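Long-range contacts in putative oxidoreductase FAD-binding subunit (Sulfolobus tokodaii, PDB 4ZOH), which binds FAD and probably passes electrons through it as the flavoprotein subunit of a molybdenum-containing oxidoreductase of the CO dehydrogenase type: residues L14-Q25 against N156-I164; L123-I132 against V140-K148. All coordinates share one frame; numbering follows the deposited sequence.

Contact 1 of 2, residues L14-Q25 against N156-I164; sequences LNEALEFLEEHQ and NPGELVTEI. With FAD (flavin-adenine dinucleotide), chain H.
L160 points its side chain from the start of strand 160-164 at helix 14-23, where three leucines meet it. L14 slides past it in the opposite direction, its CD1 3.9 Å from L160 CD1. L21 crosses it at about a right angle, its CD1 3.9 Å from L160 CD2. Between these two, L18 lays CD2 against L160 CG and over the preceding turn, 3.1 Å from G158 O. That turn, type II from N156 to E159, presses its glycine onto the helix, with G158 CA 3.7 Å from E22 N. A beta carbon on G158 would crowd E22 CG and, at these backbone angles (phi 99°), jam against P157 O, which by itself calls for glycine. Farther out, Q25 is bent at chi2 (-80°), which brings its amide to the CB-CG edge of P157, with Q25 OE1 3.2 Å from P157 CG. The other side of L160 belongs to the cofactor: its CD2 lies 3.5 Å from FAD N1A. Next along, V161 O accepts a nearly straight bond from FAD N6A (3.0 Å, 170°), while V161 N gives N1A a weak one. A strand backbone reading the adenine edge, with a leucine packed alongside, marks the adenine end of this FAD pocket.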
loop_
_atom_site.group_PDB
_atom_site.type_symbol
_atom_site.label_atom_id
_atom_site.label_comp_id
_atom_site.label_asym_id
_atom_site.label_seq_id
_atom_site.Cartn_x
_atom_site.Cartn_y
_atom_site.Cartn_z
ATOM N N LEU B 14 8.181 0.347 -45.912
ATOM C CA LEU B 14 6.909 0.016 -46.569
ATOM C C LEU B 14 6.876 -1.380 -47.182
ATOM O O LEU B 14 5.932 -2.184 -46.935
ATOM C CB LEU B 14 6.586 1.072 -47.640
ATOM C CG LEU B 14 5.183 1.009 -48.267
ATOM C CD1 LEU B 14 4.035 0.821 -47.261
ATOM C CD2 LEU B 14 4.963 2.272 -49.099
ATOM N N ASN B 15 7.904 -1.671 -47.984
ATOM C CA ASN B 15 8.014 -2.954 -48.655
ATOM C C ASN B 15 7.794 -4.097 -47.644
ATOM O O ASN B 15 6.946 -5.018 -47.860
ATOM C CB ASN B 15 9.385 -3.029 -49.361
ATOM C CG ASN B 15 9.610 -4.349 -50.094
ATOM O OD1 ASN B 15 8.664 -4.979 -50.591
ATOM N ND2 ASN B 15 10.882 -4.770 -50.179
ATOM N N GLU B 16 8.501 -4.002 -46.508
ATOM C CA GLU B 16 8.333 -5.028 -45.486
ATOM C C GLU B 16 6.910 -5.091 -44.987
ATOM O O GLU B 16 6.324 -6.207 -44.895
ATOM C CB GLU B 16 9.303 -4.822 -44.332
ATOM C CG GLU B 16 10.522 -5.702 -44.424
ATOM C CD GLU B 16 11.651 -5.257 -43.516
ATOM O OE1 GLU B 16 11.386 -4.726 -42.406
ATOM O OE2 GLU B 16 12.821 -5.455 -43.915
ATOM N N ALA B 17 6.340 -3.916 -44.672
ATOM C CA ALA B 17 4.927 -3.914 -44.177
ATOM C C ALA B 17 3.996 -4.659 -45.146
ATOM O O ALA B 17 3.250 -5.576 -44.729
ATOM C CB ALA B 17 4.417 -2.488 -43.895
ATOM N N LEU B 18 4.085 -4.290 -46.443
ATOM C CA LEU B 18 3.238 -4.886 -47.495
ATOM C C LEU B 18 3.361 -6.415 -47.528
ATOM O O LEU B 18 2.365 -7.124 -47.524
ATOM C CB LEU B 18 3.535 -4.235 -48.859
ATOM C CG LEU B 18 3.178 -2.735 -48.883
ATOM C CD1 LEU B 18 4.045 -1.920 -49.815
ATOM C CD2 LEU B 18 1.697 -2.537 -49.169
ATOM N N GLU B 19 4.595 -6.914 -47.506
ATOM C CA GLU B 19 4.850 -8.360 -47.583
ATOM C C GLU B 19 4.227 -9.129 -46.410
ATOM O O GLU B 19 3.522 -10.163 -46.586
ATOM C CB GLU B 19 6.359 -8.570 -47.644
ATOM C CG GLU B 19 6.776 -9.772 -48.446
ATOM C CD GLU B 19 7.776 -10.615 -47.691
ATOM O OE1 GLU B 19 8.608 -10.037 -46.949
ATOM O OE2 GLU B 19 7.716 -11.854 -47.824
ATOM N N PHE B 20 4.453 -8.606 -45.200
ATOM C CA PHE B 20 3.850 -9.230 -44.017
ATOM C C PHE B 20 2.341 -9.285 -44.151
ATOM O O PHE B 20 1.747 -10.328 -43.851
ATOM C CB PHE B 20 4.236 -8.571 -42.694
ATOM C CG PHE B 20 3.913 -9.440 -41.501
ATOM C CD1 PHE B 20 4.906 -10.210 -40.900
ATOM C CD2 PHE B 20 2.587 -9.539 -41.007
ATOM C CE1 PHE B 20 4.595 -11.029 -39.816
ATOM C CE2 PHE B 20 2.277 -10.359 -39.928
ATOM C CZ PHE B 20 3.289 -11.102 -39.332
ATOM N N LEU B 21 1.740 -8.185 -44.623
ATOM C CA LEU B 21 0.279 -8.135 -44.833
ATOM C C LEU B 21 -0.216 -9.069 -45.937
ATOM O O LEU B 21 -1.299 -9.676 -45.786
ATOM C CB LEU B 21 -0.206 -6.709 -45.102
ATOM C CG LEU B 21 -0.115 -5.839 -43.857
ATOM C CD1 LEU B 21 -0.125 -4.353 -44.241
ATOM C CD2 LEU B 21 -1.191 -6.229 -42.849
ATOM N N GLU B 22 0.579 -9.174 -47.028
ATOM C CA GLU B 22 0.320 -10.141 -48.129
ATOM C C GLU B 22 0.161 -11.507 -47.509
ATOM O O GLU B 22 -0.927 -12.081 -47.563
ATOM C CB GLU B 22 1.487 -10.256 -49.130
ATOM C CG GLU B 22 1.889 -9.024 -49.916
ATOM C CD GLU B 22 2.826 -9.349 -51.053
ATOM O OE1 GLU B 22 3.976 -8.833 -51.079
ATOM O OE2 GLU B 22 2.388 -10.147 -51.915
ATOM N N GLU B 23 1.258 -11.982 -46.896
ATOM C CA GLU B 23 1.351 -13.327 -46.321
ATOM C C GLU B 23 0.474 -13.607 -45.099
ATOM O O GLU B 23 0.196 -14.765 -44.785
ATOM C CB GLU B 23 2.799 -13.636 -46.007
ATOM C CG GLU B 23 3.577 -14.037 -47.246
ATOM C CD GLU B 23 4.948 -13.408 -47.299
ATOM O OE1 GLU B 23 5.696 -13.534 -46.313
ATOM O OE2 GLU B 23 5.273 -12.779 -48.327
ATOM N N HIS B 24 0.040 -12.558 -44.404
ATOM C CA HIS B 24 -0.831 -12.755 -43.241
ATOM C C HIS B 24 -2.182 -12.042 -43.422
ATOM O O HIS B 24 -2.398 -10.898 -42.997
ATOM C CB HIS B 24 -0.116 -12.308 -41.988
ATOM C CG HIS B 24 1.065 -13.146 -41.667
ATOM N ND1 HIS B 24 2.347 -12.811 -42.067
ATOM C CD2 HIS B 24 1.159 -14.325 -41.012
ATOM C CE1 HIS B 24 3.188 -13.732 -41.637
ATOM N NE2 HIS B 24 2.495 -14.660 -40.991
ATOM N N GLN B 25 -3.072 -12.761 -44.077
ATOM C CA GLN B 25 -4.343 -12.273 -44.544
ATOM C C GLN B 25 -5.057 -11.478 -43.491
ATOM O O GLN B 25 -5.758 -10.538 -43.815
ATOM C CB GLN B 25 -5.211 -13.477 -44.932
ATOM C CG GLN B 25 -4.693 -14.230 -46.166
ATOM C CD GLN B 25 -5.077 -13.555 -47.484
ATOM O OE1 GLN B 25 -6.150 -12.971 -47.593
ATOM N NE2 GLN B 25 -4.211 -13.647 -48.488
ATOM N N ASN B 156 -7.300 -4.953 -51.044
ATOM C CA ASN B 156 -7.024 -6.389 -51.019
ATOM C C ASN B 156 -5.955 -6.699 -49.981
ATOM O O ASN B 156 -5.157 -5.818 -49.633
ATOM C CB ASN B 156 -6.577 -6.866 -52.407
ATOM C CG ASN B 156 -7.609 -6.583 -53.462
ATOM O OD1 ASN B 156 -7.512 -5.588 -54.179
ATOM N ND2 ASN B 156 -8.633 -7.429 -53.533
ATOM N N PRO B 157 -5.923 -7.947 -49.487
ATOM C CA PRO B 157 -4.804 -8.311 -48.621
ATOM C C PRO B 157 -3.508 -8.008 -49.363
ATOM O O PRO B 157 -3.431 -8.235 -50.565
ATOM C CB PRO B 157 -5.010 -9.811 -48.424
ATOM C CG PRO B 157 -6.493 -9.994 -48.604
ATOM C CD PRO B 157 -6.803 -9.099 -49.766
ATOM N N GLY B 158 -2.539 -7.407 -48.673
ATOM C CA GLY B 158 -1.339 -6.908 -49.316
ATOM C C GLY B 158 -1.305 -5.399 -49.614
ATOM O O GLY B 158 -0.228 -4.831 -49.933
ATOM N N GLU B 159 -2.438 -4.698 -49.534
ATOM C CA GLU B 159 -2.326 -3.257 -49.933
ATOM C C GLU B 159 -2.675 -2.195 -48.915
ATOM O O GLU B 159 -3.501 -2.413 -48.060
ATOM C CB GLU B 159 -3.000 -2.981 -51.278
ATOM C CG GLU B 159 -4.118 -3.932 -51.615
ATOM C CD GLU B 159 -4.835 -3.578 -52.901
ATOM O OE1 GLU B 159 -6.089 -3.573 -52.862
ATOM O OE2 GLU B 159 -4.151 -3.305 -53.924
ATOM N N LEU B 160 -2.034 -1.039 -49.036
ATOM C CA LEU B 160 -2.320 0.094 -48.211
ATOM C C LEU B 160 -2.646 1.340 -49.029
ATOM O O LEU B 160 -1.939 1.662 -49.966
ATOM C CB LEU B 160 -1.096 0.418 -47.325
ATOM C CG LEU B 160 -0.687 -0.675 -46.298
ATOM C CD1 LEU B 160 0.667 -0.326 -45.712
ATOM C CD2 LEU B 160 -1.738 -0.887 -45.209
ATOM N N VAL B 161 -3.636 2.108 -48.583
ATOM C CA VAL B 161 -3.720 3.511 -48.960
ATOM C C VAL B 161 -2.443 4.282 -48.642
ATOM O O VAL B 161 -1.974 4.326 -47.483
ATOM C CB VAL B 161 -4.930 4.162 -48.274
ATOM C CG1 VAL B 161 -5.077 5.641 -48.680
ATOM C CG2 VAL B 161 -6.177 3.347 -48.582
ATOM N N THR B 162 -1.879 4.948 -49.639
ATOM C CA THR B 162 -0.706 5.731 -49.359
ATOM C C THR B 162 -0.937 7.222 -49.549
ATOM O O THR B 162 -0.138 8.062 -49.001
ATOM C CB THR B 162 0.504 5.289 -50.222
ATOM O OG1 THR B 162 0.113 5.190 -51.604
ATOM C CG2 THR B 162 1.012 3.950 -49.758
ATOM N N GLU B 163 -2.003 7.558 -50.300
ATOM C CA GLU B 163 -2.237 8.965 -50.731
ATOM C C GLU B 163 -3.660 9.248 -51.100
ATOM O O GLU B 163 -4.344 8.408 -51.680
ATOM C CB GLU B 163 -1.331 9.359 -51.884
ATOM C CG GLU B 163 -1.304 10.831 -52.237
ATOM C CD GLU B 163 -0.342 11.065 -53.399
ATOM O OE1 GLU B 163 -0.649 10.627 -54.521
ATOM O OE2 GLU B 163 0.731 11.662 -53.203
ATOM N N ILE B 164 -4.102 10.431 -50.712
ATOM C CA ILE B 164 -5.386 10.946 -51.130
ATOM C C ILE B 164 -5.072 12.156 -51.987
ATOM O O ILE B 164 -4.188 13.006 -51.601
ATOM C CB ILE B 164 -6.330 11.320 -49.936
ATOM C CG1 ILE B 164 -6.820 10.076 -49.170
ATOM C CG2 ILE B 164 -7.620 11.961 -50.466
ATOM C CD1 ILE B 164 -5.754 9.288 -48.408
HETATM P PA FAD H . -6.691 3.166 -37.404
HETATM O O1A FAD H . -7.628 3.025 -36.252
HETATM O O2A FAD H . -5.240 3.006 -37.242
HETATM O O5B FAD H . -7.099 2.166 -38.533
HETATM C C5B FAD H . -8.502 2.034 -38.916
HETATM C C4B FAD H . -8.626 0.909 -40.086
HETATM O O4B FAD H . -7.792 1.221 -41.273
HETATM C C3B FAD H . -8.038 -0.393 -39.554
HETATM O O3B FAD H . -8.809 -1.469 -40.028
HETATM C C2B FAD H . -6.582 -0.426 -40.075
HETATM O O2B FAD H . -6.032 -1.742 -40.211
HETATM C C1B FAD H . -6.729 0.170 -41.433
HETATM N N9A FAD H . -5.755 1.127 -41.944
HETATM C C8A FAD H . -5.222 2.185 -41.337
HETATM N N7A FAD H . -4.437 2.852 -42.215
HETATM C C5A FAD H . -4.496 2.190 -43.396
HETATM C C6A FAD H . -3.926 2.400 -44.669
HETATM N N6A FAD H . -3.151 3.468 -44.837
HETATM N N1A FAD H . -4.175 1.528 -45.664
HETATM C C2A FAD H . -5.025 0.481 -45.504
HETATM N N3A FAD H . -5.573 0.255 -44.306
HETATM C C4A FAD H . -5.335 1.093 -43.233
HETATM N N1 FAD H . -14.273 10.017 -37.107
HETATM C C2 FAD H . -15.086 10.896 -37.817
HETATM O O2 FAD H . -15.087 10.852 -39.031
HETATM N N3 FAD H . -15.872 11.803 -37.172
HETATM C C4 FAD H . -15.901 11.856 -35.819
HETATM O O4 FAD H . -16.595 12.729 -35.287
HETATM C C4X FAD H . -15.108 10.950 -35.082
HETATM N N5 FAD H . -15.129 11.006 -33.705
HETATM C C5X FAD H . -14.340 10.068 -32.975
HETATM C C6 FAD H . -14.420 10.093 -31.587
HETATM C C7 FAD H . -13.636 9.210 -30.829
HETATM C C7M FAD H . -13.774 9.303 -29.293
HETATM C C8 FAD H . -12.800 8.278 -31.477
HETATM C C8M FAD H . -11.929 7.246 -30.710
HETATM C C9 FAD H . -12.757 8.217 -32.882
HETATM C C9A FAD H . -13.512 9.127 -33.627
HETATM N N10 FAD H . -13.500 9.109 -35.039
HETATM C C10 FAD H . -14.300 10.037 -35.733
HETATM C "C1'" FAD H . -12.688 8.165 -35.799
HETATM C "C2'" FAD H . -11.274 8.721 -36.049
HETATM O "O2'" FAD H . -11.375 9.754 -37.051
HETATM C "C3'" FAD H . -10.260 7.616 -36.460
HETATM O "O3'" FAD H . -8.971 8.218 -36.318
HETATM C "C4'" FAD H . -10.425 7.138 -37.893
HETATM O "O4'" FAD H . -11.782 6.732 -38.075
HETATM C "C5'" FAD H . -9.484 5.961 -38.229
HETATM O "O5'" FAD H . -8.203 6.565 -38.550
HETATM P P FAD H . -6.899 6.080 -37.807
HETATM O O1P FAD H . -5.724 6.668 -38.516
HETATM O O2P FAD H . -7.006 6.334 -36.352
HETATM O O3P FAD H . -7.000 4.546 -38.171
#

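Contact 2 of 2, residues L123-I132 against V140-K148; sequences LIAMDAKVKI and VVNFKSFAK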
loop_
_atom_site.group_PDB
_atom_site.type_symbol
_atom_site.label_atom_id
_atom_site.label_comp_id
_atom_site.label_asym_id
_atom_site.label_seq_id
_atom_site.Cartn_x
_atom_site.Cartn_y
_atom_site.Cartn_z
ATOM N N LEU B 123 -14.961 14.259 -49.437
ATOM C CA LEU B 123 -14.183 13.595 -50.458
ATOM C C LEU B 123 -15.084 13.238 -51.677
ATOM O O LEU B 123 -14.642 13.219 -52.803
ATOM C CB LEU B 123 -13.483 12.359 -49.896
ATOM C CG LEU B 123 -12.300 12.566 -48.902
ATOM C CD1 LEU B 123 -11.851 11.241 -48.303
ATOM C CD2 LEU B 123 -11.075 13.292 -49.442
ATOM N N ILE B 124 -16.341 12.917 -51.444
ATOM C CA ILE B 124 -17.205 12.580 -52.585
ATOM C C ILE B 124 -17.505 13.832 -53.396
ATOM O O ILE B 124 -17.560 13.771 -54.615
ATOM C CB ILE B 124 -18.467 11.763 -52.190
ATOM C CG1 ILE B 124 -19.098 11.081 -53.422
ATOM C CG2 ILE B 124 -19.472 12.596 -51.459
ATOM C CD1 ILE B 124 -18.631 9.660 -53.641
ATOM N N ALA B 125 -17.634 14.956 -52.686
ATOM C CA ALA B 125 -17.930 16.267 -53.268
ATOM C C ALA B 125 -16.761 16.772 -54.075
ATOM O O ALA B 125 -16.933 17.443 -55.096
ATOM C CB ALA B 125 -18.266 17.257 -52.188
ATOM N N MET B 126 -15.566 16.452 -53.594
ATOM C CA MET B 126 -14.347 16.861 -54.222
ATOM C C MET B 126 -13.910 15.966 -55.418
ATOM O O MET B 126 -12.947 16.304 -56.099
ATOM C CB MET B 126 -13.282 16.931 -53.139
ATOM C CG MET B 126 -13.500 18.087 -52.191
ATOM S SD MET B 126 -12.369 18.100 -50.788
ATOM C CE MET B 126 -11.059 19.262 -51.321
ATOM N N ASP B 127 -14.598 14.851 -55.683
ATOM C CA ASP B 127 -14.057 13.836 -56.652
ATOM C C ASP B 127 -12.610 13.451 -56.296
ATOM O O ASP B 127 -11.731 13.303 -57.172
ATOM C CB ASP B 127 -14.153 14.212 -58.169
ATOM C CG ASP B 127 -15.504 14.821 -58.575
ATOM O OD1 ASP B 127 -16.561 14.226 -58.268
ATOM O OD2 ASP B 127 -15.493 15.930 -59.175
ATOM N N ALA B 128 -12.377 13.297 -54.985
ATOM C CA ALA B 128 -11.114 12.799 -54.465
ATOM C C ALA B 128 -10.712 11.482 -55.126
ATOM O O ALA B 128 -11.603 10.682 -55.548
ATOM C CB ALA B 128 -11.229 12.592 -52.968
ATOM N N LYS B 129 -9.384 11.246 -55.190
ATOM C CA LYS B 129 -8.865 9.910 -55.562
ATOM C C LYS B 129 -7.899 9.318 -54.514
ATOM O O LYS B 129 -7.148 10.052 -53.862
ATOM C CB LYS B 129 -8.098 9.981 -56.896
ATOM C CG LYS B 129 -8.911 10.391 -58.116
ATOM C CD LYS B 129 -8.015 10.401 -59.376
ATOM C CE LYS B 129 -8.723 10.984 -60.599
ATOM N NZ LYS B 129 -10.098 10.422 -60.747
ATOM N N VAL B 130 -7.852 7.982 -54.495
ATOM C CA VAL B 130 -7.158 7.162 -53.504
ATOM C C VAL B 130 -6.040 6.399 -54.217
ATOM O O VAL B 130 -6.314 5.571 -55.089
ATOM C CB VAL B 130 -8.110 6.175 -52.795
ATOM C CG1 VAL B 130 -7.401 5.455 -51.633
ATOM C CG2 VAL B 130 -9.396 6.873 -52.299
ATOM N N LYS B 131 -4.782 6.728 -53.890
ATOM C CA LYS B 131 -3.657 5.948 -54.374
ATOM C C LYS B 131 -3.510 4.763 -53.422
ATOM O O LYS B 131 -3.391 4.952 -52.209
ATOM C CB LYS B 131 -2.379 6.789 -54.452
ATOM C CG LYS B 131 -1.127 6.024 -54.921
ATOM C CD LYS B 131 0.053 6.959 -55.100
ATOM C CE LYS B 131 -0.112 7.874 -56.331
ATOM N NZ LYS B 131 0.967 8.908 -56.503
ATOM N N ILE B 132 -3.551 3.555 -53.987
ATOM C CA ILE B 132 -3.430 2.292 -53.267
ATOM C C ILE B 132 -2.109 1.653 -53.641
ATOM O O ILE B 132 -1.831 1.499 -54.827
ATOM C CB ILE B 132 -4.594 1.345 -53.608
ATOM C CG1 ILE B 132 -5.923 2.018 -53.283
ATOM C CG2 ILE B 132 -4.430 0.012 -52.887
ATOM C CD1 ILE B 132 -7.166 1.261 -53.731
ATOM N N VAL B 140 -4.642 3.851 -58.748
ATOM C CA VAL B 140 -5.368 5.084 -58.386
ATOM C C VAL B 140 -6.815 4.826 -58.756
ATOM O O VAL B 140 -7.102 4.350 -59.848
ATOM C CB VAL B 140 -4.765 6.377 -59.021
ATOM C CG1 VAL B 140 -5.427 7.636 -58.471
ATOM C CG2 VAL B 140 -3.286 6.467 -58.760
ATOM N N VAL B 141 -7.714 5.018 -57.801
ATOM C CA VAL B 141 -9.139 4.807 -58.045
ATOM C C VAL B 141 -9.885 6.063 -57.587
ATOM O O VAL B 141 -9.332 6.898 -56.873
ATOM C CB VAL B 141 -9.688 3.529 -57.372
ATOM C CG1 VAL B 141 -9.037 2.271 -57.946
ATOM C CG2 VAL B 141 -9.514 3.604 -55.863
ATOM N N ASN B 142 -11.136 6.187 -58.009
ATOM C CA ASN B 142 -12.005 7.306 -57.632
ATOM C C ASN B 142 -12.571 7.023 -56.268
ATOM O O ASN B 142 -12.952 5.850 -55.996
ATOM C CB ASN B 142 -13.177 7.430 -58.623
ATOM C CG ASN B 142 -12.741 7.990 -59.954
ATOM O OD1 ASN B 142 -12.090 9.041 -60.024
ATOM N ND2 ASN B 142 -13.062 7.272 -61.016
ATOM N N PHE B 143 -12.659 8.076 -55.432
ATOM C CA PHE B 143 -13.181 7.869 -54.067
ATOM C C PHE B 143 -14.485 7.084 -54.162
ATOM O O PHE B 143 -14.700 6.158 -53.344
ATOM C CB PHE B 143 -13.329 9.150 -53.184
ATOM C CG PHE B 143 -13.867 8.849 -51.804
ATOM C CD1 PHE B 143 -13.031 8.286 -50.818
ATOM C CD2 PHE B 143 -15.218 9.037 -51.505
ATOM C CE1 PHE B 143 -13.543 7.937 -49.570
ATOM C CE2 PHE B 143 -15.740 8.713 -50.263
ATOM C CZ PHE B 143 -14.897 8.157 -49.288
ATOM N N LYS B 144 -15.313 7.386 -55.182
ATOM C CA LYS B 144 -16.639 6.770 -55.261
ATOM C C LYS B 144 -16.601 5.264 -55.369
ATOM O O LYS B 144 -17.446 4.573 -54.777
ATOM C CB LYS B 144 -17.532 7.338 -56.382
ATOM C CG LYS B 144 -18.933 6.731 -56.292
ATOM C CD LYS B 144 -19.739 6.937 -57.558
ATOM C CE LYS B 144 -21.185 6.600 -57.304
ATOM N NZ LYS B 144 -21.975 7.277 -58.364
ATOM N N SER B 145 -15.627 4.763 -56.118
ATOM C CA SER B 145 -15.480 3.331 -56.325
ATOM C C SER B 145 -14.755 2.660 -55.170
ATOM O O SER B 145 -14.951 1.464 -54.943
ATOM C CB SER B 145 -14.701 3.059 -57.619
ATOM O OG SER B 145 -15.198 3.866 -58.682
ATOM N N PHE B 146 -13.902 3.422 -54.473
ATOM C CA PHE B 146 -13.137 2.894 -53.344
ATOM C C PHE B 146 -14.077 2.499 -52.191
ATOM O O PHE B 146 -13.911 1.442 -51.541
ATOM C CB PHE B 146 -12.087 3.900 -52.918
ATOM C CG PHE B 146 -11.297 3.488 -51.718
ATOM C CD1 PHE B 146 -10.253 2.563 -51.835
ATOM C CD2 PHE B 146 -11.565 4.054 -50.464
ATOM C CE1 PHE B 146 -9.508 2.174 -50.718
ATOM C CE2 PHE B 146 -10.831 3.665 -49.352
ATOM C CZ PHE B 146 -9.792 2.743 -49.482
ATOM N N ALA B 147 -15.109 3.306 -52.007
ATOM C CA ALA B 147 -16.055 3.094 -50.940
ATOM C C ALA B 147 -17.140 2.098 -51.332
ATOM O O ALA B 147 -18.280 2.456 -51.572
ATOM C CB ALA B 147 -16.608 4.433 -50.430
ATOM N N LYS B 148 -16.763 0.824 -51.369
ATOM C CA LYS B 148 -17.672 -0.246 -51.795
ATOM C C LYS B 148 -18.948 -0.408 -50.951
ATOM O O LYS B 148 -19.986 -0.742 -51.497
ATOM C CB LYS B 148 -16.913 -1.560 -51.871
ATOM C CG LYS B 148 -15.809 -1.588 -52.933
ATOM C CD LYS B 148 -14.988 -2.885 -52.931
ATOM C CE LYS B 148 -15.813 -4.169 -52.996
ATOM N NZ LYS B 148 -15.298 -5.207 -52.048
HETATM O O HOH W 1 -13.293 10.673 -57.922
#
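F143 fills the hollow between the end of helix 119-125 and the strand that follows it. With CG anti to the backbone N (chi1 -180°), its ring reaches in under L123, whose CB sits over the ring centre, 4.0 Å from the centroid in a CH-pi contact. I124 CD1 approaches F143 CD2 and also rests on K144 CB, while V130 CG2 comes up at the F143 edge near the ring plane. The backbone N of F143 donates to A128 O (2.8 Å), pinning the first turn of helix 143-146 to the loop. Strands 129-134 and 137-142 form an antiparallel beta hairpin, in which V130 and V141 are a hydrogen-bonded pair, V130 N 3.0 Å from V141 O and V141 N 3.1 Å from V130 O. From that pair V130 projects as a two-pronged bump onto the F146 ring: CG1 stands over the ring centre, 4.0 Å from the centroid, and CG2 over its CG side. I132 CD1 closes the F146 edge, 3.8 Å from CD1 of that ring, and touches V141 CG2 as well. Along the hairpin's partly exposed side K129 runs beside N142, its CB and CD against V140 CG1; an alanine in place of K129 would probably leave that methyl partly uncovered and N142 OD1 without the nearby ammonium. One water bridges the same OD1 and A128 O, donating to both.

Contacts 1 and 2, their centres about 19 Å apart, meet in one antiparallel sheet, where strand 160-167 of contact 1 runs beside strand 129-134 of contact 2. K131 makes much of the join: its backbone O lies 3.0 Å from T162 N, a probable hydrogen bond, and its NZ forms a salt bridge with E163 OE1 at 3.1 Å. Opposite K131, T162 and E163 together form a classic beta bulge. Nearby, V161 CG1 packs on V130 CG1 at 3.8 Å, so a residue that binds the adenine through its backbone is backed by the valine covering F146. Contact 1 touches FAD directly; in contact 2 the side chain of F146 is about 7 Å from the bound FAD.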